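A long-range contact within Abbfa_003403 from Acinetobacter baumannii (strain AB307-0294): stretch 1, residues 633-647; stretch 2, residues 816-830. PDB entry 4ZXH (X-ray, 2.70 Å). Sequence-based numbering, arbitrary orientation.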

ATOM      1  N   LYS A 633      23.385 -24.801  17.427  1.00 68.09           N
ATOM      2  CA  LYS A 633      23.883 -25.055  18.778  1.00 76.24           C
ATOM      3  C   LYS A 633      22.747 -24.961  19.805  1.00 85.00           C
ATOM      4  O   LYS A 633      21.963 -24.008  19.790  1.00 93.41           O
ATOM      5  CB  LYS A 633      25.010 -24.077  19.131  1.00 72.10           C
ATOM      6  N   PRO A 634      22.652 -25.957  20.703  1.00 80.49           N
ATOM      7  CA  PRO A 634      21.539 -26.038  21.656  1.00 72.31           C
ATOM      8  C   PRO A 634      21.771 -25.171  22.893  1.00 65.65           C
ATOM      9  O   PRO A 634      22.888 -25.133  23.408  1.00 76.60           O
ATOM     10  CB  PRO A 634      21.518 -27.522  22.021  1.00 70.56           C
ATOM     11  CG  PRO A 634      22.977 -27.911  21.968  1.00 70.11           C
ATOM     12  CD  PRO A 634      23.607 -27.070  20.874  1.00 76.33           C
ATOM     13  N   LYS A 635      20.732 -24.487  23.361  1.00 52.41           N
ATOM     14  CA  LYS A 635      20.842 -23.617  24.536  1.00 37.29           C
ATOM     15  C   LYS A 635      19.879 -24.071  25.617  1.00 35.16           C
ATOM     16  O   LYS A 635      18.669 -24.085  25.413  1.00 45.57           O
ATOM     17  CB  LYS A 635      20.523 -22.161  24.195  1.00 35.08           C
ATOM     18  CG  LYS A 635      21.390 -21.501  23.156  1.00 48.48           C
ATOM     19  CD  LYS A 635      21.043 -20.003  23.056  1.00 63.43           C
ATOM     20  CE  LYS A 635      19.594 -19.746  22.597  1.00 64.47           C
ATOM     21  NZ  LYS A 635      19.323 -18.295  22.333  1.00 58.52           N
ATOM     22  N   GLY A 636      20.390 -24.424  26.777  1.00 26.81           N
ATOM     23  CA  GLY A 636      19.500 -24.885  27.816  1.00 23.99           C
ATOM     24  C   GLY A 636      19.236 -23.779  28.799  1.00 32.10           C
ATOM     25  O   GLY A 636      20.160 -23.295  29.442  1.00 39.20           O
ATOM     26  N   VAL A 637      17.977 -23.384  28.927  1.00 29.36           N
ATOM     27  CA  VAL A 637      17.624 -22.305  29.823  1.00 21.81           C
ATOM     28  C   VAL A 637      17.275 -22.885  31.176  1.00 33.76           C
ATOM     29  O   VAL A 637      16.294 -23.614  31.308  1.00 35.91           O
ATOM     30  CB  VAL A 637      16.436 -21.477  29.274  1.00 30.02           C
ATOM     31  CG1 VAL A 637      16.033 -20.373  30.267  1.00 24.78           C
ATOM     32  CG2 VAL A 637      16.779 -20.880  27.918  1.00 21.92           C
ATOM     33  N   ARG A 638      18.085 -22.583  32.185  1.00 32.44           N
ATOM     34  CA  ARG A 638      17.854 -23.121  33.523  1.00 27.71           C
ATOM     35  C   ARG A 638      16.937 -22.212  34.306  1.00 24.22           C
ATOM     36  O   ARG A 638      17.265 -21.062  34.578  1.00 27.15           O
ATOM     37  CB  ARG A 638      19.168 -23.307  34.283  1.00 33.86           C
ATOM     38  CG  ARG A 638      20.017 -24.453  33.786  1.00 32.33           C
ATOM     39  CD  ARG A 638      21.421 -24.324  34.325  1.00 33.92           C
ATOM     40  NE  ARG A 638      21.561 -24.771  35.700  1.00 42.89           N
ATOM     41  CZ  ARG A 638      22.472 -24.309  36.548  1.00 46.41           C
ATOM     42  NH1 ARG A 638      23.298 -23.335  36.183  1.00 43.71           N
ATOM     43  NH2 ARG A 638      22.533 -24.803  37.776  1.00 52.16           N
ATOM     44  N   ILE A 639      15.786 -22.743  34.680  1.00 28.68           N
ATOM     45  CA  ILE A 639      14.778 -21.966  35.376  1.00 24.46           C
ATOM     46  C   ILE A 639      14.704 -22.446  36.811  1.00 33.62           C
ATOM     47  O   ILE A 639      14.686 -23.664  37.068  1.00 36.96           O
ATOM     48  CB  ILE A 639      13.401 -22.091  34.677  1.00 21.79           C
ATOM     49  CG1 ILE A 639      13.495 -21.535  33.267  1.00 21.36           C
ATOM     50  CG2 ILE A 639      12.326 -21.339  35.448  1.00 24.79           C
ATOM     51  CD1 ILE A 639      13.817 -20.037  33.234  1.00 22.06           C
ATOM     52  N   GLY A 640      14.695 -21.483  37.736  1.00 36.47           N
ATOM     53  CA  GLY A 640      14.637 -21.749  39.165  1.00 24.12           C
ATOM     54  C   GLY A 640      13.205 -21.782  39.654  1.00 31.95           C
ATOM     55  O   GLY A 640      12.284 -21.334  38.967  1.00 34.82           O
ATOM     56  N   HIS A 641      12.993 -22.326  40.840  1.00 33.14           N
ATOM     57  CA  HIS A 641      11.627 -22.463  41.318  1.00 34.05           C
ATOM     58  C   HIS A 641      11.000 -21.144  41.764  1.00 38.39           C
ATOM     59  O   HIS A 641       9.787 -20.979  41.627  1.00 41.75           O
ATOM     60  CB  HIS A 641      11.557 -23.494  42.441  1.00 33.63           C
ATOM     61  CG  HIS A 641      11.336 -24.894  41.950  1.00 38.85           C
ATOM     62  ND1 HIS A 641      12.253 -25.907  42.140  1.00 43.70           N
ATOM     63  CD2 HIS A 641      10.306 -25.442  41.259  1.00 36.29           C
ATOM     64  CE1 HIS A 641      11.792 -27.019  41.596  1.00 47.11           C
ATOM     65  NE2 HIS A 641      10.618 -26.761  41.047  1.00 42.40           N
ATOM     66  N   PRO A 642      11.802 -20.207  42.309  1.00 46.12           N
ATOM     67  CA  PRO A 642      11.160 -18.903  42.558  1.00 49.42           C
ATOM     68  C   PRO A 642      10.493 -18.255  41.318  1.00 41.81           C
ATOM     69  O   PRO A 642       9.369 -17.781  41.461  1.00 42.76           O
ATOM     70  CB  PRO A 642      12.318 -18.051  43.081  1.00 29.67           C
ATOM     71  CG  PRO A 642      13.187 -19.043  43.804  1.00 29.53           C
ATOM     72  CD  PRO A 642      13.081 -20.338  43.045  1.00 27.89           C
ATOM     73  N   SER A 643      11.134 -18.256  40.146  1.00 34.84           N
ATOM     74  CA  SER A 643      10.503 -17.735  38.913  1.00 36.25           C
ATOM     75  C   SER A 643       9.159 -18.395  38.651  1.00 38.07           C
ATOM     76  O   SER A 643       8.172 -17.721  38.408  1.00 46.34           O
ATOM     77  CB  SER A 643      11.376 -17.960  37.666  1.00 42.11           C
ATOM     78  OG  SER A 643      12.763 -17.845  37.941  1.00 64.41           O
ATOM     79  N   ILE A 644       9.149 -19.726  38.680  1.00 34.91           N
ATOM     80  CA  ILE A 644       7.970 -20.508  38.349  1.00 33.29           C
ATOM     81  C   ILE A 644       6.788 -20.117  39.219  1.00 33.05           C
ATOM     82  O   ILE A 644       5.709 -19.845  38.708  1.00 33.03           O
ATOM     83  CB  ILE A 644       8.232 -22.026  38.504  1.00 36.01           C
ATOM     84  CG1 ILE A 644       9.260 -22.481  37.484  1.00 34.19           C
ATOM     85  CG2 ILE A 644       6.937 -22.850  38.331  1.00 24.51           C
ATOM     86  CD1 ILE A 644       9.483 -23.940  37.508  1.00 32.66           C
ATOM     87  N   ILE A 645       6.994 -20.079  40.529  1.00 32.67           N
ATOM     88  CA  ILE A 645       5.890 -19.843  41.436  1.00 29.11           C
ATOM     89  C   ILE A 645       5.416 -18.376  41.293  1.00 38.47           C
ATOM     90  O   ILE A 645       4.218 -18.097  41.335  1.00 45.48           O
ATOM     91  CB  ILE A 645       6.280 -20.217  42.909  1.00 30.05           C
ATOM     92  CG1 ILE A 645       5.088 -20.036  43.851  1.00 36.16           C
ATOM     93  CG2 ILE A 645       7.536 -19.477  43.401  1.00 30.36           C
ATOM     94  CD1 ILE A 645       3.992 -21.049  43.592  1.00 39.60           C
ATOM     95  N   ASN A 646       6.349 -17.452  41.077  1.00 33.06           N
ATOM     96  CA  ASN A 646       5.989 -16.084  40.734  1.00 36.50           C
ATOM     97  C   ASN A 646       5.078 -16.028  39.514  1.00 41.45           C
ATOM     98  O   ASN A 646       4.074 -15.323  39.506  1.00 44.72           O
ATOM     99  CB  ASN A 646       7.233 -15.247  40.459  1.00 38.60           C
ATOM    100  CG  ASN A 646       6.895 -13.817  40.090  1.00 44.55           C
ATOM    101  OD1 ASN A 646       6.500 -13.014  40.933  1.00 41.04           O
ATOM    102  ND2 ASN A 646       7.006 -13.508  38.809  1.00 46.24           N
ATOM    103  N   PHE A 647       5.448 -16.771  38.480  1.00 34.27           N
ATOM    104  CA  PHE A 647       4.655 -16.839  37.267  1.00 35.24           C
ATOM    105  C   PHE A 647       3.257 -17.395  37.518  1.00 38.20           C
ATOM    106  O   PHE A 647       2.264 -16.773  37.163  1.00 41.38           O
ATOM    107  CB  PHE A 647       5.374 -17.691  36.224  1.00 34.92           C
ATOM    108  CG  PHE A 647       4.486 -18.155  35.100  1.00 37.46           C
ATOM    109  CD1 PHE A 647       4.044 -17.264  34.135  1.00 34.82           C
ATOM    110  CD2 PHE A 647       4.106 -19.487  35.004  1.00 35.14           C
ATOM    111  CE1 PHE A 647       3.242 -17.691  33.104  1.00 36.84           C
ATOM    112  CE2 PHE A 647       3.298 -19.917  33.976  1.00 35.46           C
ATOM    113  CZ  PHE A 647       2.860 -19.018  33.032  1.00 37.33           C
TER
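Stretch 2, residues 816-830: GDGLAVDYWQRPELT

Stretch 2 runs antiparallel to the strand 635-640 of stretch 1, as the CA register shows: Gly 636 faces Trp 824 (CA to CA 5.2 Å), Val 637 faces Tyr 823 (4.9 Å) and Ile 639 faces Ala 820 (4.9 Å). Beyond the strand, Ser 643 in the first helix lies near Gly 818, inside the type I turn from Gly 816 to Leu 819.

Three backbone hydrogen bonds fix the alignment. Trp 824 N donates to Gly 636 O (2.8 Å, 165° at the hydrogen), and Arg 638 N donates to Asp 822 O (3.0 Å, 166°). The amide of Asp 822 does not return the bond; Arg 638 O instead accepts from Val 821 N (3.0 Å, 147°), one residue earlier. Gly 636 O also receives a CA-H...O contact from Tyr 823 CA (3.3 Å). The amide of Tyr 823 is satisfied within its own stretch, by Thr 830 OG1 (2.9 Å), whose hydroxyl donates to Arg 826 O (2.9 Å).

A type II turn from Tyr 823 to Arg 826, closed by Arg 826 N to Tyr 823 O (3.1 Å), precedes the helix at 827 and leaves the Arg 826 side chain directed at stretch 1. There Pro 634 O accepts from NH2 of Arg 826 at a short 2.5 Å (153°) and weakly from its NE (3.2 Å, 126°); Pro 634 is poorly ordered.

The side chains of Arg 638 and Asp 822 form a salt bridge, NH1 to OD2 2.8 Å, and NH1 also bonds weakly to OD1 (2.9 Å). Trp 824 CE3 lies over one face of the Arg 638 guanidinium, 3.7 Å from Arg 638 NE; at the edge of the ring, Trp 824 CE3 is 3.5 Å from Arg 638 CD. Val 637 and Tyr 823 share the other sheet face, with CG2 of Val 637 3.7 Å from CE1 of Tyr 823. Ala 820 CB lies 3.7 Å from Val 637 CG1 and 3.6 Å from Ile 639 CD1.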

ATOM      1  N   GLY A 816      13.335  -8.278  36.571  1.00 50.20           N
ATOM      2  CA  GLY A 816      12.513  -8.778  37.658  1.00 42.69           C
ATOM      3  C   GLY A 816      12.699 -10.238  38.024  1.00 40.64           C
ATOM      4  O   GLY A 816      13.728 -10.852  37.717  1.00 40.78           O
ATOM      5  N   ASP A 817      11.689 -10.799  38.683  1.00 41.82           N
ATOM      6  CA  ASP A 817      11.793 -12.145  39.258  1.00 41.44           C
ATOM      7  C   ASP A 817      11.643 -13.303  38.256  1.00 38.97           C
ATOM      8  O   ASP A 817      11.827 -14.470  38.621  1.00 46.49           O
ATOM      9  CB  ASP A 817      10.756 -12.315  40.379  1.00 42.55           C
ATOM     10  CG  ASP A 817      11.097 -11.504  41.629  1.00 52.59           C
ATOM     11  OD1 ASP A 817      12.240 -10.987  41.711  1.00 53.46           O
ATOM     12  OD2 ASP A 817      10.228 -11.395  42.533  1.00 56.40           O
ATOM     13  N   GLY A 818      11.310 -13.003  37.005  1.00 35.30           N
ATOM     14  CA  GLY A 818      11.103 -14.064  36.030  1.00 28.26           C
ATOM     15  C   GLY A 818      12.407 -14.596  35.446  1.00 35.47           C
ATOM     16  O   GLY A 818      12.435 -15.642  34.788  1.00 25.39           O
ATOM     17  N   LEU A 819      13.503 -13.884  35.694  1.00 34.64           N
ATOM     18  CA  LEU A 819      14.733 -14.194  34.977  1.00 37.56           C
ATOM     19  C   LEU A 819      15.268 -15.593  35.248  1.00 34.36           C
ATOM     20  O   LEU A 819      15.222 -16.083  36.368  1.00 37.23           O
ATOM     21  CB  LEU A 819      15.811 -13.169  35.299  1.00 28.38           C
ATOM     22  CG  LEU A 819      15.951 -12.165  34.158  1.00 32.46           C
ATOM     23  CD1 LEU A 819      14.711 -11.291  34.066  1.00 36.92           C
ATOM     24  CD2 LEU A 819      17.201 -11.331  34.308  1.00 36.22           C
ATOM     25  N   ALA A 820      15.779 -16.225  34.199  1.00 36.24           N
ATOM     26  CA  ALA A 820      16.470 -17.502  34.332  1.00 31.69           C
ATOM     27  C   ALA A 820      17.714 -17.360  35.185  1.00 32.72           C
ATOM     28  O   ALA A 820      18.243 -16.254  35.342  1.00 34.92           O
ATOM     29  CB  ALA A 820      16.839 -18.037  32.982  1.00 23.92           C
ATOM     30  N   VAL A 821      18.177 -18.483  35.730  1.00 31.32           N
ATOM     31  CA  VAL A 821      19.449 -18.532  36.440  1.00 33.63           C
ATOM     32  C   VAL A 821      20.611 -18.273  35.473  1.00 40.17           C
ATOM     33  O   VAL A 821      21.435 -17.364  35.686  1.00 40.63           O
ATOM     34  CB  VAL A 821      19.653 -19.883  37.126  1.00 35.93           C
ATOM     35  CG1 VAL A 821      21.038 -19.942  37.776  1.00 26.90           C
ATOM     36  CG2 VAL A 821      18.538 -20.147  38.137  1.00 25.55           C
ATOM     37  N   ASP A 822      20.648 -19.071  34.405  1.00 37.93           N
ATOM     38  CA  ASP A 822      21.626 -18.915  33.336  1.00 41.85           C
ATOM     39  C   ASP A 822      21.319 -19.818  32.136  1.00 43.61           C
ATOM     40  O   ASP A 822      20.320 -20.538  32.125  1.00 44.23           O
ATOM     41  CB  ASP A 822      23.027 -19.209  33.866  1.00 46.52           C
ATOM     42  CG  ASP A 822      23.132 -20.570  34.510  1.00 52.77           C
ATOM     43  OD1 ASP A 822      22.425 -21.492  34.068  1.00 52.83           O
ATOM     44  OD2 ASP A 822      23.897 -20.711  35.487  1.00 62.28           O
ATOM     45  N   TYR A 823      22.184 -19.752  31.128  1.00 38.74           N
ATOM     46  CA  TYR A 823      22.263 -20.770  30.090  1.00 26.11           C
ATOM     47  C   TYR A 823      23.200 -21.879  30.573  1.00 29.24           C
ATOM     48  O   TYR A 823      24.331 -21.604  31.010  1.00 37.96           O
ATOM     49  CB  TYR A 823      22.775 -20.178  28.773  1.00 26.36           C
ATOM     50  CG  TYR A 823      21.808 -19.264  28.043  1.00 31.65           C
ATOM     51  CD1 TYR A 823      20.576 -19.730  27.609  1.00 35.28           C
ATOM     52  CD2 TYR A 823      22.145 -17.944  27.756  1.00 32.81           C
ATOM     53  CE1 TYR A 823      19.687 -18.902  26.927  1.00 41.53           C
ATOM     54  CE2 TYR A 823      21.265 -17.110  27.070  1.00 37.89           C
ATOM     55  CZ  TYR A 823      20.037 -17.593  26.664  1.00 41.91           C
ATOM     56  OH  TYR A 823      19.159 -16.781  25.981  1.00 41.69           O
ATOM     57  N   TRP A 824      22.750 -23.126  30.484  1.00 25.13           N
ATOM     58  CA  TRP A 824      23.510 -24.228  31.057  1.00 25.53           C
ATOM     59  C   TRP A 824      24.929 -24.366  30.458  1.00 41.42           C
ATOM     60  O   TRP A 824      25.112 -24.655  29.256  1.00 36.11           O
ATOM     61  CB  TRP A 824      22.725 -25.534  30.912  1.00 28.89           C
ATOM     62  CG  TRP A 824      23.542 -26.749  31.202  1.00 28.53           C
ATOM     63  CD1 TRP A 824      23.910 -27.717  30.316  1.00 29.87           C
ATOM     64  CD2 TRP A 824      24.122 -27.111  32.459  1.00 31.97           C
ATOM     65  NE1 TRP A 824      24.673 -28.673  30.948  1.00 31.58           N
ATOM     66  CE2 TRP A 824      24.813 -28.325  32.263  1.00 36.47           C
ATOM     67  CE3 TRP A 824      24.109 -26.538  33.735  1.00 39.38           C
ATOM     68  CZ2 TRP A 824      25.489 -28.977  33.304  1.00 40.82           C
ATOM     69  CZ3 TRP A 824      24.792 -27.179  34.768  1.00 35.89           C
ATOM     70  CH2 TRP A 824      25.475 -28.385  34.541  1.00 38.22           C
ATOM     71  N   GLN A 825      25.920 -24.140  31.330  1.00 39.78           N
ATOM     72  CA  GLN A 825      27.352 -24.177  31.000  1.00 32.17           C
ATOM     73  C   GLN A 825      27.732 -23.356  29.765  1.00 40.72           C
ATOM     74  O   GLN A 825      28.563 -23.756  28.942  1.00 39.49           O
ATOM     75  CB  GLN A 825      27.804 -25.618  30.864  1.00 30.09           C
ATOM     76  CG  GLN A 825      27.731 -26.266  32.225  1.00 49.73           C
ATOM     77  CD  GLN A 825      28.367 -27.629  32.323  1.00 53.43           C
ATOM     78  OE1 GLN A 825      28.251 -28.469  31.424  1.00 56.65           O
ATOM     79  NE2 GLN A 825      29.050 -27.857  33.436  1.00 51.84           N
ATOM     80  N   ARG A 826      27.118 -22.180  29.684  1.00 43.53           N
ATOM     81  CA  ARG A 826      27.470 -21.174  28.712  1.00 38.23           C
ATOM     82  C   ARG A 826      27.605 -19.822  29.406  1.00 46.04           C
ATOM     83  O   ARG A 826      26.826 -18.916  29.147  1.00 50.49           O
ATOM     84  CB  ARG A 826      26.425 -21.103  27.610  1.00 30.07           C
ATOM     85  CG  ARG A 826      26.360 -22.333  26.722  1.00 30.05           C
ATOM     86  CD  ARG A 826      25.571 -22.034  25.442  1.00 43.21           C
ATOM     87  NE  ARG A 826      25.123 -23.253  24.778  1.00 59.62           N
ATOM     88  CZ  ARG A 826      25.904 -24.038  24.035  1.00 73.31           C
ATOM     89  NH1 ARG A 826      27.186 -23.728  23.863  1.00 80.59           N
ATOM     90  NH2 ARG A 826      25.406 -25.139  23.469  1.00 70.73           N
ATOM     91  N   PRO A 827      28.614 -19.676  30.281  1.00 48.85           N
ATOM     92  CA  PRO A 827      28.707 -18.470  31.117  1.00 46.85           C
ATOM     93  C   PRO A 827      28.936 -17.172  30.337  1.00 43.96           C
ATOM     94  O   PRO A 827      28.506 -16.132  30.819  1.00 44.07           O
ATOM     95  CB  PRO A 827      29.909 -18.767  32.033  1.00 38.02           C
ATOM     96  CG  PRO A 827      30.760 -19.701  31.236  1.00 39.01           C
ATOM     97  CD  PRO A 827      29.778 -20.565  30.465  1.00 45.71           C
ATOM     98  N   GLU A 828      29.604 -17.219  29.186  1.00 45.71           N
ATOM     99  CA  GLU A 828      29.902 -15.990  28.451  1.00 43.40           C
ATOM    100  C   GLU A 828      28.651 -15.512  27.725  1.00 51.80           C
ATOM    101  O   GLU A 828      28.403 -14.302  27.624  1.00 55.48           O
ATOM    102  CB  GLU A 828      31.055 -16.200  27.459  1.00 39.30           C
ATOM    103  N   LEU A 829      27.859 -16.462  27.226  1.00 51.48           N
ATOM    104  CA  LEU A 829      26.593 -16.123  26.584  1.00 47.63           C
ATOM    105  C   LEU A 829      25.640 -15.579  27.635  1.00 50.23           C
ATOM    106  O   LEU A 829      24.936 -14.588  27.404  1.00 49.50           O
ATOM    107  CB  LEU A 829      25.967 -17.333  25.887  1.00 45.03           C
ATOM    108  CG  LEU A 829      24.659 -17.044  25.134  1.00 40.30           C
ATOM    109  CD1 LEU A 829      24.940 -16.301  23.837  1.00 35.30           C
ATOM    110  CD2 LEU A 829      23.845 -18.303  24.862  1.00 28.91           C
ATOM    111  N   THR A 830      25.628 -16.239  28.792  1.00 46.53           N
ATOM    112  CA  THR A 830      24.806 -15.823  29.927  1.00 43.48           C
ATOM    113  C   THR A 830      25.152 -14.409  30.358  1.00 46.27           C
ATOM    114  O   THR A 830      24.286 -13.630  30.739  1.00 54.39           O
ATOM    115  CB  THR A 830      24.983 -16.766  31.139  1.00 37.31           C
ATOM    116  OG1 THR A 830      24.566 -18.096  30.795  1.00 31.93           O
ATOM    117  CG2 THR A 830      24.169 -16.276  32.326  1.00 35.66           C
TER